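Local coordinates for PROTEIN (hypothetical protein EF0366) (Enterococcus faecalis, PDB 1VPY) that is of unknown function but adopts a TIM alpha/beta-barrel fold as a member of the DUF72 family and carries bound zinc ions in the crystal, at residues 96-101 against 140-145; 133-138 against 167-172; 137-140 against 146-149. All coordinates share one frame; numbering follows the deposited sequence.

In the fold
The three contacts share helix 129-141, which follows the barrel strand 114-120. Interaction 1 sets its C-terminal end and the turn beyond it against helix 94-104, interaction 2 sets its middle against helix 162-171, and interaction 3 sets it against strand 147-150. The centres of interactions 1 and 3 are about 9 Å apart, those of 2 and 3 about 7 Å, and those of 1 and 2 about 15 Å. Arg-139 connects them: its NH2 lies 2.7 Å from Leu-145 O and its NH1 lies 3.0 Å from Asn-172 O. A zinc ion is held by His-140, and the side chain of Gln-136 is about 11 Å from it.

Interaction 1 of 3, residues 96-101 against 140-145; sequences EMITAF and HWFKDL. With ZN (zinc ion), chain D.
Phe-142, whose ring meets Ile-98 and Phe-101 of helix 94-104, has a carbonyl O gripped by two donors: Leu-145 N at 2.8 Å, and Arg-139 NH2. The first bond closes a type II' beta turn from Phe-142 to Leu-145, just where the chain leaves helix 129-141. No hydrogen bond forms across the contact, and the two segments meet through apolar side chains. Ile-98 lies over one face of the Trp-141 indole, its CG1 3.4 Å above the plane and offset toward the rim. That carbon is 3.7 Å from the centroid of the five-membered ring and 22° off its normal, a CH-pi contact, while Ile-98 CD1 runs on to Trp-141 CE3 at 3.5 Å. The tryptophan CG stands anti to the carbonyl carbon (chi1 -73°), which turns a face of the indole to Ile-98. Farther along, Phe-101 CE2 lies at the edge of the Phe-142 ring, in its plane, 3.8 Å from CE1, and the two side chains cross at about a right angle. Phe-117 of strand 114-120 meets both phenylalanine rings, edge-to-face with Phe-101. The neighbouring His-140 binds a zinc ion through NE2 at 2.1 Å. Two outer-layer helices, 94-104 and 129-141, packed against each other and on Phe-117 of strand 114-120, are characteristic of the alpha-helical layer around a TIM barrel.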
loop_
_atom_site.group_PDB
_atom_site.type_symbol
_atom_site.label_atom_id
_atom_site.label_comp_id
_atom_site.label_asym_id
_atom_site.label_seq_id
_atom_site.Cartn_x
_atom_site.Cartn_y
_atom_site.Cartn_z
ATOM N N GLU A 96 18.576 -14.719 1.988
ATOM C CA GLU A 96 19.422 -13.705 2.615
ATOM C C GLU A 96 18.752 -12.327 2.567
ATOM O O GLU A 96 18.842 -11.545 3.519
ATOM C CB GLU A 96 20.779 -13.666 1.909
ATOM C CG GLU A 96 21.849 -12.807 2.577
ATOM C CD GLU A 96 23.240 -13.035 1.981
ATOM O OE1 GLU A 96 23.753 -14.175 2.076
ATOM O OE2 GLU A 96 23.821 -12.077 1.417
HETATM N N MSE A 97 18.072 -12.051 1.455
HETATM C CA MSE A 97 17.375 -10.788 1.247
HETATM C C MSE A 97 16.153 -10.632 2.160
HETATM O O MSE A 97 15.935 -9.564 2.738
HETATM C CB MSE A 97 16.967 -10.647 -0.221
HETATM C CG MSE A 97 16.202 -9.366 -0.525
HETATM SE SE MSE A 97 15.538 -9.214 -2.363
HETATM C CE MSE A 97 14.437 -10.903 -2.470
ATOM N N ILE A 98 15.360 -11.694 2.280
ATOM C CA ILE A 98 14.209 -11.695 3.175
ATOM C C ILE A 98 14.628 -11.520 4.638
ATOM O O ILE A 98 14.003 -10.748 5.372
ATOM C CB ILE A 98 13.328 -12.956 2.966
ATOM C CG1 ILE A 98 12.580 -12.859 1.634
ATOM C CG2 ILE A 98 12.336 -13.150 4.111
ATOM C CD1 ILE A 98 11.625 -11.680 1.529
ATOM N N THR A 99 15.694 -12.213 5.045
ATOM C CA THR A 99 16.234 -12.106 6.407
ATOM C C THR A 99 16.685 -10.685 6.746
ATOM O O THR A 99 16.451 -10.209 7.855
ATOM C CB THR A 99 17.439 -13.055 6.629
ATOM O OG1 THR A 99 17.182 -14.318 6.012
ATOM C CG2 THR A 99 17.706 -13.261 8.123
ATOM N N ALA A 100 17.345 -10.025 5.796
ATOM C CA ALA A 100 17.822 -8.658 5.989
ATOM C C ALA A 100 16.655 -7.696 6.179
ATOM O O ALA A 100 16.677 -6.849 7.076
ATOM C CB ALA A 100 18.689 -8.224 4.821
ATOM N N PHE A 101 15.632 -7.849 5.339
ATOM C CA PHE A 101 14.432 -7.028 5.429
ATOM C C PHE A 101 13.717 -7.229 6.764
ATOM O O PHE A 101 13.447 -6.256 7.477
ATOM C CB PHE A 101 13.485 -7.293 4.248
ATOM C CG PHE A 101 12.276 -6.394 4.228
ATOM C CD1 PHE A 101 12.363 -5.098 3.730
ATOM C CD2 PHE A 101 11.049 -6.845 4.711
ATOM C CE1 PHE A 101 11.247 -4.260 3.719
ATOM C CE2 PHE A 101 9.929 -6.016 4.706
ATOM C CZ PHE A 101 10.027 -4.721 4.207
ATOM N N HIS A 140 4.753 -17.299 2.492
ATOM C CA HIS A 140 5.651 -18.091 3.327
ATOM C C HIS A 140 6.730 -17.233 3.981
ATOM O O HIS A 140 6.919 -17.310 5.193
ATOM C CB HIS A 140 6.285 -19.226 2.523
ATOM C CG HIS A 140 7.317 -19.994 3.284
ATOM N ND1 HIS A 140 7.019 -20.715 4.421
ATOM C CD2 HIS A 140 8.644 -20.148 3.078
ATOM C CE1 HIS A 140 8.119 -21.279 4.882
ATOM N NE2 HIS A 140 9.120 -20.951 4.084
ATOM N N TRP A 141 7.418 -16.418 3.177
ATOM C CA TRP A 141 8.455 -15.507 3.674
ATOM C C TRP A 141 7.950 -14.577 4.760
ATOM O O TRP A 141 8.704 -14.189 5.647
ATOM C CB TRP A 141 9.021 -14.641 2.548
ATOM C CG TRP A 141 9.917 -15.350 1.593
ATOM C CD1 TRP A 141 10.642 -16.484 1.825
ATOM C CD2 TRP A 141 10.215 -14.950 0.251
ATOM N NE1 TRP A 141 11.360 -16.826 0.704
ATOM C CE2 TRP A 141 11.120 -15.900 -0.276
ATOM C CE3 TRP A 141 9.804 -13.882 -0.559
ATOM C CZ2 TRP A 141 11.615 -15.819 -1.580
ATOM C CZ3 TRP A 141 10.297 -13.800 -1.851
ATOM C CH2 TRP A 141 11.193 -14.764 -2.350
ATOM N N PHE A 142 6.678 -14.205 4.679
ATOM C CA PHE A 142 6.114 -13.244 5.616
ATOM C C PHE A 142 5.208 -13.860 6.678
ATOM O O PHE A 142 4.278 -13.211 7.155
ATOM C CB PHE A 142 5.424 -12.107 4.865
ATOM C CG PHE A 142 6.382 -11.133 4.248
ATOM C CD1 PHE A 142 6.892 -10.069 4.992
ATOM C CD2 PHE A 142 6.798 -11.284 2.925
ATOM C CE1 PHE A 142 7.789 -9.165 4.418
ATOM C CE2 PHE A 142 7.692 -10.388 2.351
ATOM C CZ PHE A 142 8.188 -9.329 3.097
ATOM N N LYS A 143 5.499 -15.110 7.042
ATOM C CA LYS A 143 4.861 -15.794 8.171
ATOM C C LYS A 143 3.412 -15.357 8.354
ATOM O O LYS A 143 2.586 -15.568 7.466
ATOM C CB LYS A 143 5.675 -15.583 9.458
ATOM N N ASP A 144 3.109 -14.730 9.488
ATOM C CA ASP A 144 1.743 -14.298 9.786
ATOM C C ASP A 144 1.625 -12.776 9.792
ATOM O O ASP A 144 0.790 -12.208 10.499
ATOM C CB ASP A 144 1.286 -14.884 11.121
ATOM C CG ASP A 144 1.306 -16.401 11.125
ATOM O OD1 ASP A 144 0.395 -17.014 10.515
ATOM O OD2 ASP A 144 2.235 -16.978 11.742
ATOM N N LEU A 145 2.457 -12.128 8.980
ATOM C CA LEU A 145 2.533 -10.672 8.913
ATOM C C LEU A 145 1.514 -10.115 7.917
ATOM O O LEU A 145 1.233 -10.759 6.898
ATOM C CB LEU A 145 3.954 -10.229 8.542
ATOM C CG LEU A 145 5.039 -10.528 9.582
ATOM C CD1 LEU A 145 6.412 -10.266 9.015
ATOM C CD2 LEU A 145 4.815 -9.724 10.866
HETATM ZN ZN ZN D . 11.168 -20.646 4.189
#

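Interaction 2 of 3, residues 133-138 against 167-172; sequences AYLQKI and QFMKEN
Leu-135 and Gln-136 meet Phe-168 where two successive outer helices of the TIM barrel, 129-141 and 162-171, lie side by side. The segment axes approach to 11.7 Å and differ by only 19° in direction, the near-parallel arrangement expected when each helix follows a parallel barrel strand. Apolar contact comes first. Leu-135 CD1 touches two side chains at once, Phe-168 CE2 at 3.7 Å and the terminal methyl CE of Met-169, a selenomethionine, at 3.9 Å. The bend at chi2 of Met-169 (-70°) turns that methyl back to the leucine, and on the other helix Leu-135 also leans on Phe-121. A mixed contact is made by Gln-136: its methylene CG comes in at the edge of the Phe-168 ring, in the ring plane and 3.7 Å from CE1. Its amide NE2 lies 3.8 Å from the same CE1, so the aliphatic stem and the amide nitrogen both border one ring carbon. Polar bonding stays within segment 167-172. Asn-172, the first residue past the helix, places ND2 over the centre of the Phe-168 ring, 3.2 Å above its plane, and donates from it to Phe-168 O at 2.7 Å in a bent bond (139° at the hydrogen). That oxygen also accepts a hydrogen bond from Asn-172 N, and the two donors reach it from opposite faces of the carbonyl plane.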
loop_
_atom_site.group_PDB
_atom_site.type_symbol
_atom_site.label_atom_id
_atom_site.label_comp_id
_atom_site.label_asym_id
_atom_site.label_seq_id
_atom_site.Cartn_x
_atom_site.Cartn_y
_atom_site.Cartn_z
ATOM N N ALA A 133 2.767 -18.747 -8.024
ATOM C CA ALA A 133 3.660 -19.523 -7.160
ATOM C C ALA A 133 4.735 -18.663 -6.483
ATOM O O ALA A 133 5.362 -19.102 -5.516
ATOM C CB ALA A 133 4.303 -20.667 -7.940
ATOM N N TYR A 134 4.952 -17.452 -6.999
ATOM C CA TYR A 134 5.814 -16.479 -6.332
ATOM C C TYR A 134 5.064 -15.755 -5.220
ATOM O O TYR A 134 5.655 -15.417 -4.194
ATOM C CB TYR A 134 6.404 -15.462 -7.317
ATOM C CG TYR A 134 7.360 -14.482 -6.663
ATOM C CD1 TYR A 134 8.694 -14.827 -6.441
ATOM C CD2 TYR A 134 6.928 -13.220 -6.254
ATOM C CE1 TYR A 134 9.573 -13.943 -5.832
ATOM C CE2 TYR A 134 7.802 -12.325 -5.642
ATOM C CZ TYR A 134 9.121 -12.699 -5.435
ATOM O OH TYR A 134 9.995 -11.833 -4.835
ATOM N N LEU A 135 3.770 -15.507 -5.429
ATOM C CA LEU A 135 2.930 -14.894 -4.397
ATOM C C LEU A 135 2.792 -15.820 -3.192
ATOM O O LEU A 135 2.672 -15.361 -2.054
ATOM C CB LEU A 135 1.550 -14.519 -4.945
ATOM C CG LEU A 135 1.439 -13.379 -5.963
ATOM C CD1 LEU A 135 -0.015 -13.112 -6.317
ATOM C CD2 LEU A 135 2.093 -12.110 -5.462
ATOM N N GLN A 136 2.826 -17.125 -3.450
ATOM C CA GLN A 136 2.832 -18.116 -2.385
ATOM C C GLN A 136 4.143 -18.061 -1.611
ATOM O O GLN A 136 4.141 -18.174 -0.386
ATOM C CB GLN A 136 2.556 -19.516 -2.935
ATOM C CG GLN A 136 1.132 -19.669 -3.458
ATOM C CD GLN A 136 0.843 -21.031 -4.043
ATOM O OE1 GLN A 136 1.702 -21.655 -4.669
ATOM N NE2 GLN A 136 -0.386 -21.497 -3.859
ATOM N N LYS A 137 5.252 -17.860 -2.325
ATOM C CA LYS A 137 6.560 -17.655 -1.688
ATOM C C LYS A 137 6.567 -16.409 -0.795
ATOM O O LYS A 137 7.166 -16.423 0.285
ATOM C CB LYS A 137 7.696 -17.579 -2.723
ATOM C CG LYS A 137 8.024 -18.909 -3.422
ATOM C CD LYS A 137 9.439 -18.922 -4.008
ATOM C CE LYS A 137 9.537 -18.158 -5.327
ATOM N NZ LYS A 137 10.954 -17.797 -5.643
ATOM N N ILE A 138 5.899 -15.344 -1.247
ATOM C CA ILE A 138 5.743 -14.123 -0.454
ATOM C C ILE A 138 5.048 -14.432 0.870
ATOM O O ILE A 138 5.507 -14.004 1.932
ATOM C CB ILE A 138 4.929 -13.031 -1.210
ATOM C CG1 ILE A 138 5.679 -12.528 -2.449
ATOM C CG2 ILE A 138 4.573 -11.865 -0.277
ATOM C CD1 ILE A 138 6.877 -11.647 -2.155
ATOM N N GLN A 167 -10.197 -15.071 -4.582
ATOM C CA GLN A 167 -10.194 -16.239 -3.697
ATOM C C GLN A 167 -8.781 -16.602 -3.235
ATOM O O GLN A 167 -8.567 -16.929 -2.065
ATOM C CB GLN A 167 -10.870 -17.439 -4.378
ATOM C CG GLN A 167 -11.215 -18.610 -3.448
ATOM C CD GLN A 167 -12.158 -18.232 -2.300
ATOM O OE1 GLN A 167 -12.896 -17.241 -2.371
ATOM N NE2 GLN A 167 -12.135 -19.030 -1.234
ATOM N N PHE A 168 -7.826 -16.535 -4.159
ATOM C CA PHE A 168 -6.419 -16.759 -3.846
ATOM C C PHE A 168 -5.902 -15.731 -2.842
ATOM O O PHE A 168 -5.119 -16.069 -1.953
ATOM C CB PHE A 168 -5.572 -16.738 -5.124
ATOM C CG PHE A 168 -4.092 -16.836 -4.878
ATOM C CD1 PHE A 168 -3.478 -18.079 -4.737
ATOM C CD2 PHE A 168 -3.310 -15.686 -4.786
ATOM C CE1 PHE A 168 -2.107 -18.177 -4.510
ATOM C CE2 PHE A 168 -1.943 -15.773 -4.557
ATOM C CZ PHE A 168 -1.338 -17.023 -4.420
HETATM N N MSE A 169 -6.336 -14.479 -2.985
HETATM C CA MSE A 169 -5.952 -13.425 -2.051
HETATM C C MSE A 169 -6.590 -13.653 -0.686
HETATM O O MSE A 169 -5.927 -13.523 0.339
HETATM C CB MSE A 169 -6.329 -12.045 -2.595
HETATM C CG MSE A 169 -5.684 -11.689 -3.935
HETATM SE SE MSE A 169 -3.745 -11.364 -3.861
HETATM C CE MSE A 169 -3.345 -11.227 -5.797
ATOM N N LYS A 170 -7.878 -13.996 -0.683
ATOM C CA LYS A 170 -8.584 -14.368 0.545
ATOM C C LYS A 170 -7.921 -15.545 1.263
ATOM O O LYS A 170 -7.621 -15.449 2.453
ATOM C CB LYS A 170 -10.053 -14.700 0.272
ATOM C CG LYS A 170 -11.039 -13.656 0.736
ATOM C CD LYS A 170 -12.190 -14.305 1.486
ATOM C CE LYS A 170 -13.349 -13.337 1.695
ATOM N NZ LYS A 170 -14.147 -13.187 0.452
ATOM N N GLU A 171 -7.692 -16.642 0.538
ATOM C CA GLU A 171 -7.060 -17.843 1.100
ATOM C C GLU A 171 -5.717 -17.569 1.765
ATOM O O GLU A 171 -5.375 -18.214 2.750
ATOM C CB GLU A 171 -6.879 -18.919 0.033
ATOM C CG GLU A 171 -8.104 -19.785 -0.202
ATOM C CD GLU A 171 -8.043 -20.539 -1.524
ATOM O OE1 GLU A 171 -7.030 -20.399 -2.250
ATOM O OE2 GLU A 171 -9.017 -21.265 -1.838
ATOM N N ASN A 172 -4.963 -16.614 1.227
ATOM C CA ASN A 172 -3.653 -16.278 1.768
ATOM C C ASN A 172 -3.666 -15.081 2.706
ATOM O O ASN A 172 -2.612 -14.591 3.093
ATOM C CB ASN A 172 -2.665 -16.040 0.632
ATOM C CG ASN A 172 -2.343 -17.306 -0.130
ATOM O OD1 ASN A 172 -1.698 -18.216 0.391
ATOM N ND2 ASN A 172 -2.794 -17.372 -1.374
#

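Interaction 3 of 3, residues 137-140 against 146-149. With ZN (zinc ion), chain D.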
loop_
_atom_site.group_PDB
_atom_site.type_symbol
_atom_site.label_atom_id
_atom_site.label_comp_id
_atom_site.label_asym_id
_atom_site.label_seq_id
_atom_site.Cartn_x
_atom_site.Cartn_y
_atom_site.Cartn_z
ATOM N N LYS A 137 5.252 -17.860 -2.325
ATOM C CA LYS A 137 6.560 -17.655 -1.688
ATOM C C LYS A 137 6.567 -16.409 -0.795
ATOM O O LYS A 137 7.166 -16.423 0.285
ATOM C CB LYS A 137 7.696 -17.579 -2.723
ATOM C CG LYS A 137 8.024 -18.909 -3.422
ATOM C CD LYS A 137 9.439 -18.922 -4.008
ATOM C CE LYS A 137 9.537 -18.158 -5.327
ATOM N NZ LYS A 137 10.954 -17.797 -5.643
ATOM N N ILE A 138 5.899 -15.344 -1.247
ATOM C CA ILE A 138 5.743 -14.123 -0.454
ATOM C C ILE A 138 5.048 -14.432 0.870
ATOM O O ILE A 138 5.507 -14.004 1.932
ATOM C CB ILE A 138 4.929 -13.031 -1.210
ATOM C CG1 ILE A 138 5.679 -12.528 -2.449
ATOM C CG2 ILE A 138 4.573 -11.865 -0.277
ATOM C CD1 ILE A 138 6.877 -11.647 -2.155
ATOM N N ARG A 139 3.945 -15.177 0.792
ATOM C CA ARG A 139 3.165 -15.537 1.978
ATOM C C ARG A 139 4.010 -16.309 2.985
ATOM O O ARG A 139 3.998 -15.998 4.176
ATOM C CB ARG A 139 1.903 -16.324 1.592
ATOM C CG ARG A 139 1.076 -16.873 2.764
ATOM C CD ARG A 139 0.306 -15.793 3.500
ATOM N NE ARG A 139 1.175 -14.950 4.315
ATOM C CZ ARG A 139 0.819 -13.780 4.840
ATOM N NH1 ARG A 139 -0.399 -13.298 4.642
ATOM N NH2 ARG A 139 1.682 -13.085 5.567
ATOM N N HIS A 140 4.753 -17.299 2.492
ATOM C CA HIS A 140 5.651 -18.091 3.327
ATOM C C HIS A 140 6.730 -17.233 3.981
ATOM O O HIS A 140 6.919 -17.310 5.193
ATOM C CB HIS A 140 6.285 -19.226 2.523
ATOM C CG HIS A 140 7.317 -19.994 3.284
ATOM N ND1 HIS A 140 7.019 -20.715 4.421
ATOM C CD2 HIS A 140 8.644 -20.148 3.078
ATOM C CE1 HIS A 140 8.119 -21.279 4.882
ATOM N NE2 HIS A 140 9.120 -20.951 4.084
ATOM N N PRO A 146 0.955 -8.919 8.208
ATOM C CA PRO A 146 -0.055 -8.314 7.334
ATOM C C PRO A 146 0.548 -7.825 6.014
ATOM O O PRO A 146 1.385 -6.923 6.012
ATOM C CB PRO A 146 -0.573 -7.137 8.163
ATOM C CG PRO A 146 0.566 -6.785 9.072
ATOM C CD PRO A 146 1.251 -8.073 9.383
ATOM N N ILE A 147 0.125 -8.426 4.906
ATOM C CA ILE A 147 0.662 -8.086 3.590
ATOM C C ILE A 147 -0.404 -7.469 2.686
ATOM O O ILE A 147 -1.439 -8.081 2.421
ATOM C CB ILE A 147 1.281 -9.315 2.883
ATOM C CG1 ILE A 147 2.389 -9.945 3.736
ATOM C CG2 ILE A 147 1.804 -8.938 1.505
ATOM C CD1 ILE A 147 3.501 -8.991 4.143
ATOM N N ALA A 148 -0.144 -6.247 2.231
ATOM C CA ALA A 148 -0.986 -5.613 1.241
ATOM C C ALA A 148 -0.319 -5.796 -0.113
ATOM O O ALA A 148 0.818 -5.359 -0.323
ATOM C CB ALA A 148 -1.176 -4.148 1.564
ATOM N N ILE A 149 -1.019 -6.468 -1.021
ATOM C CA ILE A 149 -0.509 -6.746 -2.365
ATOM C C ILE A 149 -1.115 -5.728 -3.328
ATOM O O ILE A 149 -2.328 -5.498 -3.314
ATOM C CB ILE A 149 -0.897 -8.192 -2.822
ATOM C CG1 ILE A 149 -0.256 -9.272 -1.929
ATOM C CG2 ILE A 149 -0.634 -8.408 -4.307
ATOM C CD1 ILE A 149 1.234 -9.499 -2.131
HETATM ZN ZN ZN D . 11.168 -20.646 4.189
HETATM O O HOH W 1 -1.480 -10.891 5.186
#
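The contact belongs to the beta-alpha-beta unit of strand 114-120, helix 129-141 and strand 147-150, a repeating element of TIM barrels, and joins the end of the helix to the strand that follows it. Ile-138 supplies the apolar part: its CG2 branch lies 4.4 Å from Ile-147 CG2 and 4.5 Å from Ile-149 CD1, so one methyl is shared by two strand residues. These two are next-but-one neighbours in the strand, and both send their side chains to the helix while Ala-148 between them does not. At these separations the methyl contacts are loose.

Arg-139 provides the polar part. Its CG is anti to the backbone N (chi1 174°), and the chain then bends at chi2 (73°) and chi3 (-73°), which carries the guanidinium down to the start of the strand. There the arginine and Ile-147 side chains run antiparallel past each other, with Arg-139 NH2 3.7 Å from Ile-147 CG1. No direct hydrogen bond spans the segments, but a water bridges them: it lies in the guanidinium plane, at its edge, and accepts from Arg-139 NH1 at 2.7 Å and from Ile-147 N at 3.0 Å. NH1 also donates to Asn-172 O, just beyond helix 162-171, and NH2 donates to both Leu-145 O and Phe-142 O. With three backbone carbonyls and a water as acceptors, the group is fixed in its rotation by several bonds.

Around this junction, Ile-147 also packs on Phe-117 and Val-119 of strand 114-120, and Phe-174 touches both Arg-139 and Ile-149. Backbone hydrogen bonds tie Ala-148 to Phe-117 and Val-119, and Ile-147 and Ile-149 to Ser-175, setting strand 147-150 between strands 114-120 and 175-180 of the barrel, under helix 129-141.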